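Side-chain contacts in protein angel homolog 2 (PDB 6RW0), which acts as a 2',3'-cyclic phosphatase of the CCR4 deadenylase family and probably binds the 3'-untranslated regions of mRNAs: residues A[221-224]-A[225-229]; A[409-412]-A[413-416]. One frame throughout, in Å; residues are numbered along the deposited sequence.

Interaction 1 (A[221-224]-A[225-229])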
loop_
_atom_site.group_PDB
_atom_site.type_symbol
_atom_site.label_atom_id
_atom_site.label_comp_id
_atom_site.label_asym_id
_atom_site.label_seq_id
_atom_site.Cartn_x
_atom_site.Cartn_y
_atom_site.Cartn_z
ATOM N N ALA A 221 -11.057 -5.434 -12.347
ATOM C CA ALA A 221 -12.005 -4.321 -12.275
ATOM C C ALA A 221 -12.752 -4.077 -13.582
ATOM O O ALA A 221 -13.691 -3.272 -13.610
ATOM C CB ALA A 221 -11.293 -3.028 -11.865
ATOM N N HIS A 222 -12.375 -4.748 -14.658
ATOM C CA HIS A 222 -13.071 -4.584 -15.925
ATOM C C HIS A 222 -14.527 -5.021 -15.817
ATOM O O HIS A 222 -14.839 -6.082 -15.268
ATOM C CB HIS A 222 -12.329 -5.417 -16.971
ATOM C CG HIS A 222 -12.991 -5.464 -18.312
ATOM N ND1 HIS A 222 -13.647 -6.583 -18.770
ATOM C CD2 HIS A 222 -13.060 -4.548 -19.305
ATOM C CE1 HIS A 222 -14.119 -6.347 -19.984
ATOM N NE2 HIS A 222 -13.771 -5.121 -20.332
ATOM N N GLN A 223 -15.412 -4.193 -16.370
ATOM C CA GLN A 223 -16.849 -4.414 -16.362
ATOM C C GLN A 223 -17.355 -4.709 -17.767
ATOM O O GLN A 223 -16.703 -4.400 -18.767
ATOM C CB GLN A 223 -17.586 -3.172 -15.855
ATOM C CG GLN A 223 -17.302 -2.835 -14.402
ATOM C CD GLN A 223 -17.992 -1.560 -13.964
ATOM O OE1 GLN A 223 -17.963 -0.543 -14.659
ATOM N NE2 GLN A 223 -18.629 -1.614 -12.812
ATOM N N LYS A 224 -18.572 -5.260 -17.825
ATOM C CA LYS A 224 -19.164 -5.655 -19.097
ATOM C C LYS A 224 -19.375 -4.468 -20.021
ATOM O O LYS A 224 -19.442 -4.643 -21.246
ATOM C CB LYS A 224 -20.509 -6.337 -18.844
ATOM C CG LYS A 224 -20.429 -7.673 -18.123
ATOM C CD LYS A 224 -21.829 -8.152 -17.723
ATOM C CE LYS A 224 -21.836 -9.608 -17.271
ATOM N NZ LYS A 224 -22.883 -9.873 -16.236
ATOM N N ASP A 225 -19.519 -3.266 -19.468
ATOM C CA ASP A 225 -19.708 -2.066 -20.271
ATOM C C ASP A 225 -18.394 -1.407 -20.663
ATOM O O ASP A 225 -18.412 -0.314 -21.234
ATOM C CB ASP A 225 -20.627 -1.062 -19.559
ATOM C CG ASP A 225 -20.004 -0.470 -18.304
ATOM O OD1 ASP A 225 -18.781 -0.610 -18.098
ATOM O OD2 ASP A 225 -20.753 0.146 -17.515
ATOM N N GLY A 226 -17.260 -2.050 -20.385
ATOM C CA GLY A 226 -15.976 -1.574 -20.849
ATOM C C GLY A 226 -15.301 -0.568 -19.950
ATOM O O GLY A 226 -14.143 -0.207 -20.208
ATOM N N SER A 227 -15.983 -0.093 -18.921
ATOM C CA SER A 227 -15.360 0.769 -17.935
ATOM C C SER A 227 -14.845 -0.075 -16.775
ATOM O O SER A 227 -15.128 -1.270 -16.667
ATOM C CB SER A 227 -16.368 1.785 -17.409
ATOM O OG SER A 227 -17.322 1.149 -16.580
ATOM N N PHE A 228 -14.089 0.561 -15.889
ATOM C CA PHE A 228 -13.612 -0.090 -14.677
ATOM C C PHE A 228 -14.557 0.233 -13.524
ATOM O O PHE A 228 -15.053 1.358 -13.418
ATOM C CB PHE A 228 -12.193 0.359 -14.297
ATOM C CG PHE A 228 -11.169 0.031 -15.332
ATOM C CD1 PHE A 228 -10.862 -1.287 -15.609
ATOM C CD2 PHE A 228 -10.525 1.034 -16.042
ATOM C CE1 PHE A 228 -9.938 -1.609 -16.579
ATOM C CE2 PHE A 228 -9.592 0.724 -17.022
ATOM C CZ PHE A 228 -9.302 -0.597 -17.296
ATOM N N CYS A 229 -14.794 -0.752 -12.658
ATOM C CA CYS A 229 -15.546 -0.507 -11.433
ATOM C C CYS A 229 -14.683 0.348 -10.511
ATOM O O CYS A 229 -13.489 0.532 -10.759
ATOM C CB CYS A 229 -15.914 -1.824 -10.758
ATOM S SG CYS A 229 -14.534 -2.705 -10.032
#
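Gln-223 reaches back across a tight reversal of the chain and lays its side chain along residues 227-229. Its CG stands beside the backbone N, opposite the carbonyl carbon (chi1 -65°), and the chain runs extended from there, carrying the amide past the Ser-227 carbonyl. At its end the two branches part: OE1 lies 2.6 Å from Ser-227 OG, while NE2 rests on Cys-229, 3.4 Å from its CB. Ser-227 OG also lies 2.7 Å from Asp-225 OD1, which places it between amide and carboxylate, whose planes are turned 80° apart. Replacing Gln-223 by an alanine removes this amide, which would probably cost the Ser-227 hydroxyl its OE1 neighbour and uncover the flank of Cys-229. The backbone beneath is a short hairpin-like reversal with one bridged pair, His-222 and Phe-228. Gln-223 to Gly-226 form a type I turn closed by Gly-226 N on Gln-223 O (2.9 Å), and Gly-226, in a left-handed conformation, makes the G1 bulge before Gln-223 N meets Ser-227 O. One rung further, Cys-229 N donates to Ala-221 O at 2.9 Å, leaving the bridged pair non-hydrogen-bonded. Asp-225 OD1 accepts Ser-227 N at 3.0 Å, an Asx turn in which the donor approaches on the anti side of the carboxylate, 27° out of its plane. At the inner end Ala-221 CB packs on Cys-229 SG (3.7 Å), and both side chains touch Cys-190 of strand 189-195. The Phe-228 ring turns its edge to the Ala-221 to His-222 peptide and stacks edge-to-face with Phe-334.

Interaction 2 (A[409-412]-A[413-416])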
loop_
_atom_site.group_PDB
_atom_site.type_symbol
_atom_site.label_atom_id
_atom_site.label_comp_id
_atom_site.label_asym_id
_atom_site.label_seq_id
_atom_site.Cartn_x
_atom_site.Cartn_y
_atom_site.Cartn_z
ATOM N N LEU A 409 8.748 5.740 16.398
ATOM C CA LEU A 409 7.844 4.595 16.199
ATOM C C LEU A 409 8.657 3.289 16.121
ATOM O O LEU A 409 9.778 3.357 15.662
ATOM C CB LEU A 409 7.059 4.761 14.909
ATOM C CG LEU A 409 6.015 5.862 14.912
ATOM C CD1 LEU A 409 5.269 5.861 13.597
ATOM C CD2 LEU A 409 5.064 5.708 16.080
ATOM N N PRO A 410 8.217 2.116 16.630
ATOM C CA PRO A 410 7.106 1.938 17.567
ATOM C C PRO A 410 7.434 2.579 18.929
ATOM O O PRO A 410 8.528 2.896 19.240
ATOM C CB PRO A 410 6.888 0.434 17.691
ATOM C CG PRO A 410 8.220 -0.137 17.341
ATOM C CD PRO A 410 8.838 0.833 16.364
ATOM N N ASN A 411 6.393 2.818 19.689
ATOM C CA ASN A 411 6.528 3.404 21.040
ATOM C C ASN A 411 5.531 2.692 21.953
ATOM O O ASN A 411 4.908 1.732 21.549
ATOM C CB ASN A 411 6.461 4.930 20.971
ATOM C CG ASN A 411 5.118 5.460 20.539
ATOM O OD1 ASN A 411 4.108 4.956 20.965
ATOM N ND2 ASN A 411 5.125 6.473 19.697
ATOM N N GLU A 412 5.415 3.121 23.192
ATOM C CA GLU A 412 4.552 2.388 24.140
ATOM C C GLU A 412 3.084 2.500 23.732
ATOM O O GLU A 412 2.310 1.755 24.258
ATOM C CB GLU A 412 4.807 2.823 25.581
ATOM C CG GLU A 412 4.823 4.297 25.797
ATOM C CD GLU A 412 5.628 4.633 27.041
ATOM O OE1 GLU A 412 5.008 4.734 28.064
ATOM O OE2 GLU A 412 6.875 4.728 26.936
ATOM N N ASN A 413 2.723 3.434 22.861
ATOM C CA ASN A 413 1.313 3.626 22.432
ATOM C C ASN A 413 1.032 3.275 20.946
ATOM O O ASN A 413 -0.055 2.795 20.659
ATOM C CB ASN A 413 0.907 5.047 22.834
ATOM C CG ASN A 413 1.086 5.283 24.325
ATOM O OD1 ASN A 413 1.810 6.175 24.766
ATOM N ND2 ASN A 413 0.426 4.466 25.121
ATOM N N ASN A 414 1.945 3.553 20.023
ATOM C CA ASN A 414 1.800 3.270 18.573
ATOM C C ASN A 414 2.726 2.092 18.310
ATOM O O ASN A 414 3.893 2.296 18.349
ATOM C CB ASN A 414 2.175 4.482 17.735
ATOM C CG ASN A 414 1.458 5.735 18.173
ATOM O OD1 ASN A 414 2.094 6.656 18.672
ATOM N ND2 ASN A 414 0.160 5.780 17.948
ATOM N N SER A 415 2.186 0.929 17.982
ATOM C CA SER A 415 2.984 -0.292 18.031
ATOM C C SER A 415 3.456 -0.783 16.667
ATOM O O SER A 415 3.899 -1.932 16.549
ATOM C CB SER A 415 2.260 -1.394 18.807
ATOM O OG SER A 415 2.345 -1.133 20.203
ATOM N N SER A 416 3.440 0.073 15.654
ATOM C CA SER A 416 4.137 -0.181 14.406
ATOM C C SER A 416 5.096 0.974 14.124
ATOM O O SER A 416 4.978 2.054 14.714
ATOM C CB SER A 416 3.140 -0.328 13.253
ATOM O OG SER A 416 3.843 -0.416 12.039
HETATM O O HOH W 1 5.001 -0.850 20.603
HETATM O O HOH W 2 2.661 5.642 27.730
#
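Asn-411 and Asn-414 run side by side in this loop, where several hydrogen bonds converge. The carboxamide oxygen of Asn-411 takes two backbone donors: Asn-413 N at 2.8 Å, lying in the carbonyl plane and closing an Asx turn, and Asn-414 N at 2.7 Å, which approaches from above that plane. With CG between the backbone N and the carbonyl carbon (chi1 66°), the amide turns back toward the N-H groups of Asn-413 and Asn-414. The nitrogen branch is used as well. Asn-411 ND2 donates to a lone pair of Asn-414 OD1 (3.2 Å), the two amide planes standing 64° apart. With the backbone bond from Asn-411 N to Asn-414 O (2.9 Å), the buried asparagine is gripped at both its main chain and its amide, which fixes its rotation. Next to it Leu-409 CD2 packs on Asn-414 CB at 3.5 Å, and Pro-410, after a cis peptide bond, sets its CB against the Ser-415 backbone. A water within this packed part joins Asn-411 O to Ser-415 OG.

The exposed bend is looser and relies on a second water, which bridges Glu-412 OE1 and Asn-413 OD1. Three side chains also bond beyond the loop: Glu-412 OE2 forms a salt bridge with Arg-76, Ser-415 OG bonds Asn-88 ND2, and Ser-416 OG bonds Asn-58 O. The loop connects helix 400-405 to strand 421-428, with Glu-412 and Ser-415 packed against Phe-84 of helix 82-96.

Overall arrangement
The two interactions are far apart, about 41 Å between centres and about 28 Å between nearest atoms, and lie on opposite sides of the chain's centre. Interaction 1 comes first, in the loop joining helix 203-220 to strand 231-236; interaction 2 follows in the loop between helix 400-405 and strand 421-428. Each therefore leads from a helix into a strand, but of different sheets within the endonuclease/exonuclease/phosphatase fold. Both stand well out from the centre, the 221-229 turn partly buried, with the His-222 side chain about 4 Å from a bound potassium ion, and the 409-416 loop buried, with the Ser-416 side chain about 7 Å from the magnesium ion, near it but too far to be a ligand.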